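Side-chain contacts in regulator of g-protein signalling 1 (Homo sapiens, PDB 2BV1), which speeds GTP hydrolysis by G protein alpha subunits through its RGS domain, driving them into the inactive GDP-bound form and so damping receptor signalling: residues Met20-Ser23 with Lys28-Ala31; Asp60-Glu65 with Glu113-Ile118; Glu75-Phe80 with Ser98-Ile103. All blocks are in the same frame, centred on the assembly; numbering follows the deposited sequence.

Contact 1: residues Met20-Ser23 with Lys28-Ala31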
loop_
_atom_site.group_PDB
_atom_site.type_symbol
_atom_site.label_atom_id
_atom_site.label_comp_id
_atom_site.label_asym_id
_atom_site.label_seq_id
_atom_site.Cartn_x
_atom_site.Cartn_y
_atom_site.Cartn_z
ATOM N N MET A 20 -15.405 -10.709 -5.981
ATOM C CA MET A 20 -15.645 -11.537 -4.760
ATOM C C MET A 20 -14.335 -12.011 -4.094
ATOM O O MET A 20 -14.204 -11.971 -2.881
ATOM C CB MET A 20 -16.509 -12.792 -5.058
ATOM C CG MET A 20 -17.926 -12.587 -5.525
ATOM S SD MET A 20 -18.917 -14.083 -6.049
ATOM C CE MET A 20 -18.122 -15.355 -5.042
ATOM N N GLN A 21 -13.387 -12.506 -4.885
ATOM C CA GLN A 21 -12.085 -12.947 -4.402
ATOM C C GLN A 21 -11.262 -11.930 -3.589
ATOM O O GLN A 21 -10.476 -12.312 -2.708
ATOM C CB GLN A 21 -11.247 -13.493 -5.561
ATOM C CG GLN A 21 -11.654 -14.900 -6.027
ATOM C CD GLN A 21 -11.295 -16.003 -5.026
ATOM O OE1 GLN A 21 -10.105 -16.295 -4.772
ATOM N NE2 GLN A 21 -12.326 -16.638 -4.464
ATOM N N TRP A 22 -11.454 -10.653 -3.886
ATOM C CA TRP A 22 -10.807 -9.563 -3.161
ATOM C C TRP A 22 -11.207 -9.541 -1.675
ATOM O O TRP A 22 -10.465 -8.991 -0.859
ATOM C CB TRP A 22 -11.180 -8.202 -3.741
ATOM C CG TRP A 22 -10.831 -7.998 -5.217
ATOM C CD1 TRP A 22 -10.044 -8.771 -5.983
ATOM C CD2 TRP A 22 -11.252 -6.909 -6.042
ATOM N NE1 TRP A 22 -9.938 -8.251 -7.247
ATOM C CE2 TRP A 22 -10.682 -7.115 -7.322
ATOM C CE3 TRP A 22 -12.041 -5.777 -5.818
ATOM C CZ2 TRP A 22 -10.910 -6.257 -8.399
ATOM C CZ3 TRP A 22 -12.239 -4.879 -6.906
ATOM C CH2 TRP A 22 -11.704 -5.153 -8.174
ATOM N N SER A 23 -12.410 -10.065 -1.371
ATOM C CA SER A 23 -12.839 -10.252 0.022
ATOM C C SER A 23 -12.164 -11.425 0.714
ATOM O O SER A 23 -12.279 -11.569 1.922
ATOM C CB SER A 23 -14.366 -10.384 0.099
ATOM O OG SER A 23 -14.708 -11.680 -0.277
ATOM N N LYS A 28 -5.097 -10.908 -2.014
ATOM C CA LYS A 28 -5.779 -11.120 -3.302
ATOM C C LYS A 28 -6.255 -9.796 -3.886
ATOM O O LYS A 28 -6.132 -9.561 -5.086
ATOM C CB LYS A 28 -6.962 -12.088 -3.198
ATOM C CG LYS A 28 -6.603 -13.434 -2.634
ATOM C CD LYS A 28 -7.532 -14.519 -3.162
ATOM C CE LYS A 28 -7.274 -15.854 -2.491
ATOM N NZ LYS A 28 -7.816 -16.935 -3.337
ATOM N N LEU A 29 -6.764 -8.901 -3.055
ATOM C CA LEU A 29 -7.157 -7.596 -3.567
ATOM C C LEU A 29 -5.943 -6.858 -4.219
ATOM O O LEU A 29 -6.045 -6.303 -5.341
ATOM C CB LEU A 29 -7.766 -6.746 -2.435
ATOM C CG LEU A 29 -8.117 -5.282 -2.713
ATOM C CD1 LEU A 29 -9.233 -5.105 -3.762
ATOM C CD2 LEU A 29 -8.491 -4.626 -1.395
ATOM N N LEU A 30 -4.810 -6.846 -3.513
ATOM C CA LEU A 30 -3.627 -6.151 -4.029
ATOM C C LEU A 30 -2.923 -6.838 -5.205
ATOM O O LEU A 30 -2.119 -6.199 -5.852
ATOM C CB LEU A 30 -2.615 -5.859 -2.913
ATOM C CG LEU A 30 -3.150 -5.037 -1.766
ATOM C CD1 LEU A 30 -2.084 -4.981 -0.702
ATOM C CD2 LEU A 30 -3.610 -3.661 -2.128
ATOM N N ALA A 31 -3.183 -8.132 -5.449
ATOM C CA ALA A 31 -2.595 -8.831 -6.569
ATOM C C ALA A 31 -3.302 -8.539 -7.913
ATOM O O ALA A 31 -2.814 -8.920 -8.949
ATOM C CB ALA A 31 -2.594 -10.308 -6.321
#
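Trp-22 and Leu-29 carry the apolar half of this contact, where segment 20-23, following helix 16-21, packs on helix 26-31. Their side chains cross at about a right angle, and the backbones come close here, with 4.2 Å between Trp-22 CA and Leu-29 CA. Leu-29 CD1 stands 3.2 Å above the indole plane of Trp-22, toward the rim, and 3.5 Å from Trp-22 CD2. Leucine suits the place because a single branch can be laid on the ring: with CG anti to the backbone N (chi1 174°), Leu-29 sends CD1 to the indole. Its CB meanwhile lies 3.9 Å from Trp-22 CB, so the packing continues down to the roots of both side chains. Tyr-136 and Leu-139 of helix 134-142 also touch the indole, while Tyr-127 and Phe-130 of helix 112-131 touch Leu-29; helices from both ends of the chain thus meet, as in the terminal subdomain of RGS domains.

The polar half lies at the margin. Lys-28 NZ donates a hydrogen bond of 2.8 Å to Gln-21 OE1, approaching at a C=O...N angle of 161°, nearly in line with the carbonyl. Gln-21 bends at chi2 (-71°) to bring its amide oxygen round, whereas Lys-28 reaches it with a chain extended beyond CG. The methylenes of that chain take part as well, for Lys-28 CD lies 3.7 Å from the backbone O of Gln-21. The indole N-H is engaged separately, Trp-22 NE1 bonding to Glu-18 one turn earlier.

The chemistry divides by depth: the indole and the leucine pack on the buried side, and long flexible polar chains close the outer one. Gln-21, being neutral, offers the ammonium a dipole and not a full countercharge.

Contact 2: residues Asp60-Glu65 with Glu113-Ile118; sequences DYKKTE and EAQKVI
Lys-62 and Gln-115 bury nearly equal areas and supply the whole of this small contact, meeting from opposite directions between helix 50-62 and helix 112-131. Lys-62 NZ donates to Gln-115 OE1 over 2.9 Å. The ammonium stands off to one side of the carbonyl direction, at a C=O...N angle of 122°, and is tilted 17° from the carbonyl plane. Lys-62 CE follows at 3.5 Å from the same Gln-115 OE1.

A lysine suits the last turn of helix 50-62 because its length reaches the neighbouring helix while its body remains at the surface; a bend at chi3 (-82°) directs the amino group to the glutamine. Gln-115 is buried, in touch with Trp-55 and Cys-58, and its extended chain carries the amide across to helix 50-62.

Glu-59, one turn before the lysine and outside both segments, ties the pair together. Its OE1 forms a salt bridge with Lys-62 NZ and also accepts a hydrogen bond from Gln-115 NE2, so both ends of the amide are engaged and its rotation is probably fixed. The carboxylate also supplies the countercharge that the neutral glutamine lacks.

Helix 112-131 starts beside the end of helix 50-62 and runs back toward its beginning. This polar cross-link thus joins two members of the four-helix bundle of the RGS domain, made by helices 50-62, 69-81, 93-103 and 112-131.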
loop_
_atom_site.group_PDB
_atom_site.type_symbol
_atom_site.label_atom_id
_atom_site.label_comp_id
_atom_site.label_asym_id
_atom_site.label_seq_id
_atom_site.Cartn_x
_atom_site.Cartn_y
_atom_site.Cartn_z
ATOM N N ASP A 60 7.947 -1.396 -5.692
ATOM C CA ASP A 60 8.722 -0.840 -6.780
ATOM C C ASP A 60 10.199 -0.606 -6.377
ATOM O O ASP A 60 11.124 -0.811 -7.192
ATOM C CB ASP A 60 7.924 0.341 -7.384
ATOM C CG ASP A 60 8.707 1.577 -7.540
ATOM O OD1 ASP A 60 9.620 1.585 -8.398
ATOM O OD2 ASP A 60 8.362 2.566 -6.821
ATOM N N TYR A 61 10.438 -0.297 -5.100
ATOM C CA TYR A 61 11.813 -0.173 -4.593
ATOM C C TYR A 61 12.581 -1.501 -4.683
ATOM O O TYR A 61 13.780 -1.536 -5.022
ATOM C CB TYR A 61 11.823 0.391 -3.172
ATOM C CG TYR A 61 13.140 0.335 -2.476
ATOM C CD1 TYR A 61 14.072 1.378 -2.624
ATOM C CD2 TYR A 61 13.459 -0.733 -1.603
ATOM C CE1 TYR A 61 15.300 1.342 -1.966
ATOM C CE2 TYR A 61 14.711 -0.778 -0.942
ATOM C CZ TYR A 61 15.616 0.270 -1.128
ATOM O OH TYR A 61 16.849 0.255 -0.505
ATOM N N LYS A 62 11.868 -2.588 -4.412
ATOM C CA LYS A 62 12.446 -3.934 -4.328
ATOM C C LYS A 62 12.884 -4.495 -5.656
ATOM O O LYS A 62 13.720 -5.390 -5.690
ATOM C CB LYS A 62 11.441 -4.901 -3.682
ATOM C CG LYS A 62 11.523 -4.902 -2.175
ATOM C CD LYS A 62 10.523 -5.912 -1.543
ATOM C CE LYS A 62 9.138 -5.365 -1.427
ATOM N NZ LYS A 62 8.252 -6.216 -0.530
ATOM N N LYS A 63 12.309 -3.996 -6.746
ATOM C CA LYS A 63 12.728 -4.389 -8.079
ATOM C C LYS A 63 13.630 -3.299 -8.713
ATOM O O LYS A 63 13.787 -3.267 -9.920
ATOM C CB LYS A 63 11.514 -4.627 -8.989
ATOM C CG LYS A 63 10.317 -5.465 -8.423
ATOM C CD LYS A 63 9.002 -4.983 -9.096
ATOM C CE LYS A 63 7.795 -5.898 -8.877
ATOM N NZ LYS A 63 6.549 -5.156 -8.409
ATOM N N THR A 64 14.201 -2.396 -7.910
ATOM C CA THR A 64 15.009 -1.288 -8.448
ATOM C C THR A 64 16.467 -1.723 -8.476
ATOM O O THR A 64 16.938 -2.445 -7.568
ATOM C CB THR A 64 14.838 0.032 -7.599
ATOM O OG1 THR A 64 13.527 0.575 -7.786
ATOM C CG2 THR A 64 15.881 1.123 -7.977
ATOM N N GLU A 65 17.180 -1.258 -9.511
ATOM C CA GLU A 65 18.574 -1.613 -9.725
ATOM C C GLU A 65 19.404 -1.051 -8.598
ATOM O O GLU A 65 19.147 0.048 -8.120
ATOM C CB GLU A 65 19.090 -1.116 -11.105
ATOM C CG GLU A 65 19.212 0.411 -11.247
ATOM C CD GLU A 65 19.712 0.867 -12.627
ATOM O OE1 GLU A 65 20.863 1.344 -12.714
ATOM O OE2 GLU A 65 18.954 0.748 -13.620
ATOM N N GLU A 113 10.263 -3.670 7.194
ATOM C CA GLU A 113 9.643 -3.526 8.513
ATOM C C GLU A 113 8.482 -2.534 8.452
ATOM O O GLU A 113 7.366 -2.807 8.909
ATOM C CB GLU A 113 10.668 -3.098 9.572
ATOM C CG GLU A 113 11.411 -4.231 10.265
ATOM C CD GLU A 113 12.329 -3.729 11.381
ATOM O OE1 GLU A 113 12.010 -2.672 12.014
ATOM O OE2 GLU A 113 13.374 -4.392 11.629
ATOM N N ALA A 114 8.745 -1.370 7.870
ATOM C CA ALA A 114 7.729 -0.341 7.727
ATOM C C ALA A 114 6.595 -0.811 6.832
ATOM O O ALA A 114 5.413 -0.535 7.097
ATOM C CB ALA A 114 8.330 0.961 7.220
ATOM N N GLN A 115 6.934 -1.604 5.833
ATOM C CA GLN A 115 5.943 -2.069 4.856
ATOM C C GLN A 115 4.983 -3.052 5.575
ATOM O O GLN A 115 3.787 -3.036 5.376
ATOM C CB GLN A 115 6.618 -2.769 3.702
ATOM C CG GLN A 115 5.614 -3.149 2.607
ATOM C CD GLN A 115 6.230 -3.794 1.379
ATOM O OE1 GLN A 115 7.360 -4.261 1.407
ATOM N NE2 GLN A 115 5.466 -3.821 0.280
ATOM N N LYS A 116 5.566 -3.918 6.391
ATOM C CA LYS A 116 4.798 -4.869 7.148
ATOM C C LYS A 116 3.822 -4.192 8.091
ATOM O O LYS A 116 2.682 -4.564 8.143
ATOM C CB LYS A 116 5.715 -5.821 7.860
ATOM C CG LYS A 116 4.979 -7.068 8.362
ATOM N N VAL A 117 4.263 -3.189 8.830
ATOM C CA VAL A 117 3.387 -2.427 9.690
ATOM C C VAL A 117 2.209 -1.873 8.875
ATOM O O VAL A 117 1.019 -1.986 9.264
ATOM C CB VAL A 117 4.147 -1.268 10.418
ATOM C CG1 VAL A 117 3.174 -0.355 11.190
ATOM C CG2 VAL A 117 5.184 -1.812 11.356
ATOM N N ILE A 118 2.520 -1.223 7.764
ATOM C CA ILE A 118 1.479 -0.578 6.962
ATOM C C ILE A 118 0.552 -1.628 6.343
ATOM O O ILE A 118 -0.626 -1.421 6.293
ATOM C CB ILE A 118 2.074 0.330 5.824
ATOM C CG1 ILE A 118 2.856 1.517 6.402
ATOM C CG2 ILE A 118 0.998 0.754 4.850
ATOM C CD1 ILE A 118 2.121 2.399 7.416
#

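Contact 3: residues Glu75-Phe80 with Ser98-Ile103; sequences EIYKAF and STAKKI
Tyr-77 meets Ala-100 and Ile-103, residues one turn apart on helix 93-103. On helix 69-81 it follows Ile-76, which packs against Phe-54, Ala-57 and Tyr-61 of helix 50-62. A first torsion of -178° swings CG of Tyr-77 away from its own backbone N and extends the ring between the two helices. The inner part of the ring packs against Ile-103, whose CG1 lies 3.7 Å from Tyr-77 CD2, the two side chains crossing obliquely. Farther out, Ala-100 CB approaches to 3.8 Å from Tyr-77 CE2 and 3.6 Å from Tyr-77 OH. The small methyl of alanine suits the outer part of the ring, where the helix backbone itself comes near, while the branched isoleucine packs beside the tyrosine's root. The ring of His-82 also meets that of Tyr-77. Replacing Tyr-77 with a serine would probably open a gap beside Ala-100 and Ile-103, leaving the two helices with little apolar contact here. Three residues on, Phe-80 lies in a wider pi-type turn and packs instead on Glu-53 of helix 50-62.

Helix 69-81 therefore lies with helix 50-62 on its inner side and helix 93-103 across the tyrosine, while Thr-99 reaches helix 112-131 at Ala-114.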
loop_
_atom_site.group_PDB
_atom_site.type_symbol
_atom_site.label_atom_id
_atom_site.label_comp_id
_atom_site.label_asym_id
_atom_site.label_seq_id
_atom_site.Cartn_x
_atom_site.Cartn_y
_atom_site.Cartn_z
ATOM N N GLU A 75 13.906 9.138 -1.690
ATOM C CA GLU A 75 12.619 9.656 -2.183
ATOM C C GLU A 75 11.419 9.104 -1.376
ATOM O O GLU A 75 10.481 9.814 -1.064
ATOM C CB GLU A 75 12.352 9.281 -3.653
ATOM C CG GLU A 75 11.040 9.956 -4.190
ATOM C CD GLU A 75 10.345 9.280 -5.391
ATOM O OE1 GLU A 75 10.008 8.075 -5.305
ATOM O OE2 GLU A 75 10.118 9.988 -6.415
ATOM N N ILE A 76 11.439 7.811 -1.128
ATOM C CA ILE A 76 10.356 7.163 -0.408
ATOM C C ILE A 76 10.315 7.684 1.032
ATOM O O ILE A 76 9.244 7.975 1.574
ATOM C CB ILE A 76 10.532 5.638 -0.443
ATOM C CG1 ILE A 76 10.205 5.119 -1.849
ATOM C CG2 ILE A 76 9.639 4.958 0.636
ATOM C CD1 ILE A 76 10.576 3.636 -2.101
ATOM N N TYR A 77 11.496 7.813 1.624
ATOM C CA TYR A 77 11.630 8.349 2.971
ATOM C C TYR A 77 11.075 9.781 3.118
ATOM O O TYR A 77 10.279 10.066 4.021
ATOM C CB TYR A 77 13.092 8.272 3.394
ATOM C CG TYR A 77 13.328 8.756 4.797
ATOM C CD1 TYR A 77 13.900 9.998 5.011
ATOM C CD2 TYR A 77 12.963 7.987 5.905
ATOM C CE1 TYR A 77 14.120 10.465 6.269
ATOM C CE2 TYR A 77 13.180 8.474 7.213
ATOM C CZ TYR A 77 13.755 9.714 7.362
ATOM O OH TYR A 77 14.023 10.270 8.582
ATOM N N LYS A 78 11.426 10.673 2.197
ATOM C CA LYS A 78 10.925 12.045 2.282
ATOM C C LYS A 78 9.418 12.116 1.999
ATOM O O LYS A 78 8.698 12.883 2.621
ATOM C CB LYS A 78 11.724 12.993 1.358
ATOM N N ALA A 79 8.942 11.304 1.069
ATOM C CA ALA A 79 7.559 11.380 0.648
ATOM C C ALA A 79 6.575 10.785 1.680
ATOM O O ALA A 79 5.456 11.213 1.740
ATOM C CB ALA A 79 7.369 10.688 -0.704
ATOM N N PHE A 80 7.022 9.855 2.505
ATOM C CA PHE A 80 6.096 8.998 3.309
ATOM C C PHE A 80 6.501 8.823 4.779
ATOM O O PHE A 80 5.668 8.824 5.653
ATOM C CB PHE A 80 6.023 7.585 2.693
ATOM C CG PHE A 80 5.386 7.536 1.322
ATOM C CD1 PHE A 80 4.045 7.837 1.157
ATOM C CD2 PHE A 80 6.126 7.132 0.208
ATOM C CE1 PHE A 80 3.459 7.789 -0.111
ATOM C CE2 PHE A 80 5.556 7.095 -1.068
ATOM C CZ PHE A 80 4.222 7.403 -1.229
ATOM N N SER A 98 14.538 3.174 13.072
ATOM C CA SER A 98 15.365 2.159 12.402
ATOM C C SER A 98 15.348 2.271 10.860
ATOM O O SER A 98 16.383 2.050 10.221
ATOM C CB SER A 98 15.049 0.733 12.855
ATOM O OG SER A 98 13.754 0.372 12.527
ATOM N N THR A 99 14.200 2.621 10.279
ATOM C CA THR A 99 14.106 2.837 8.829
ATOM C C THR A 99 15.043 4.009 8.404
ATOM O O THR A 99 15.797 3.896 7.429
ATOM C CB THR A 99 12.657 3.088 8.393
ATOM O OG1 THR A 99 11.841 1.940 8.682
ATOM C CG2 THR A 99 12.530 3.404 6.850
ATOM N N ALA A 100 14.989 5.106 9.165
ATOM C CA ALA A 100 15.803 6.272 8.923
ATOM C C ALA A 100 17.298 5.915 8.885
ATOM O O ALA A 100 18.053 6.446 8.080
ATOM C CB ALA A 100 15.535 7.302 9.980
ATOM N N LYS A 101 17.709 5.021 9.778
ATOM C CA LYS A 101 19.067 4.539 9.827
ATOM C C LYS A 101 19.420 3.694 8.602
ATOM O O LYS A 101 20.552 3.765 8.115
ATOM C CB LYS A 101 19.302 3.709 11.093
ATOM C CG LYS A 101 19.607 4.535 12.321
ATOM N N LYS A 102 18.478 2.880 8.118
ATOM C CA LYS A 102 18.721 2.063 6.920
ATOM C C LYS A 102 18.889 2.922 5.642
ATOM O O LYS A 102 19.516 2.482 4.673
ATOM C CB LYS A 102 17.610 1.035 6.753
ATOM C CG LYS A 102 17.609 -0.001 7.874
ATOM C CD LYS A 102 16.363 -0.866 7.909
ATOM C CE LYS A 102 16.657 -2.154 8.710
ATOM N NZ LYS A 102 15.614 -3.194 8.531
ATOM N N ILE A 103 18.354 4.148 5.669
ATOM C CA ILE A 103 18.273 5.023 4.495
ATOM C C ILE A 103 19.658 5.443 4.030
ATOM O O ILE A 103 19.878 5.648 2.842
ATOM C CB ILE A 103 17.434 6.326 4.801
ATOM C CG1 ILE A 103 15.976 5.992 5.097
ATOM C CG2 ILE A 103 17.512 7.346 3.641
ATOM C CD1 ILE A 103 15.340 4.970 4.175
#

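Contacts 2 and 3 are neighbours on the same side of the chain's centre, 11 Å apart between centres, whereas contact 1 lies across that centre from contact 3. No helix is shared by any two contacts, yet contacts 2 and 3 touch, Glu-113 packing beside Ser-98 and Lys-102, and their four helices form one bundle. Chemistry varies with place. Contact 1 joins a buried apolar pair to a polar margin, contact 2 is wholly polar with one partner buried and the other exposed, and contact 3, at the surface, is apolar. Contact 1 ties helices close in sequence; contact 2 spans the longest separation, with contact 3 falling between its segments.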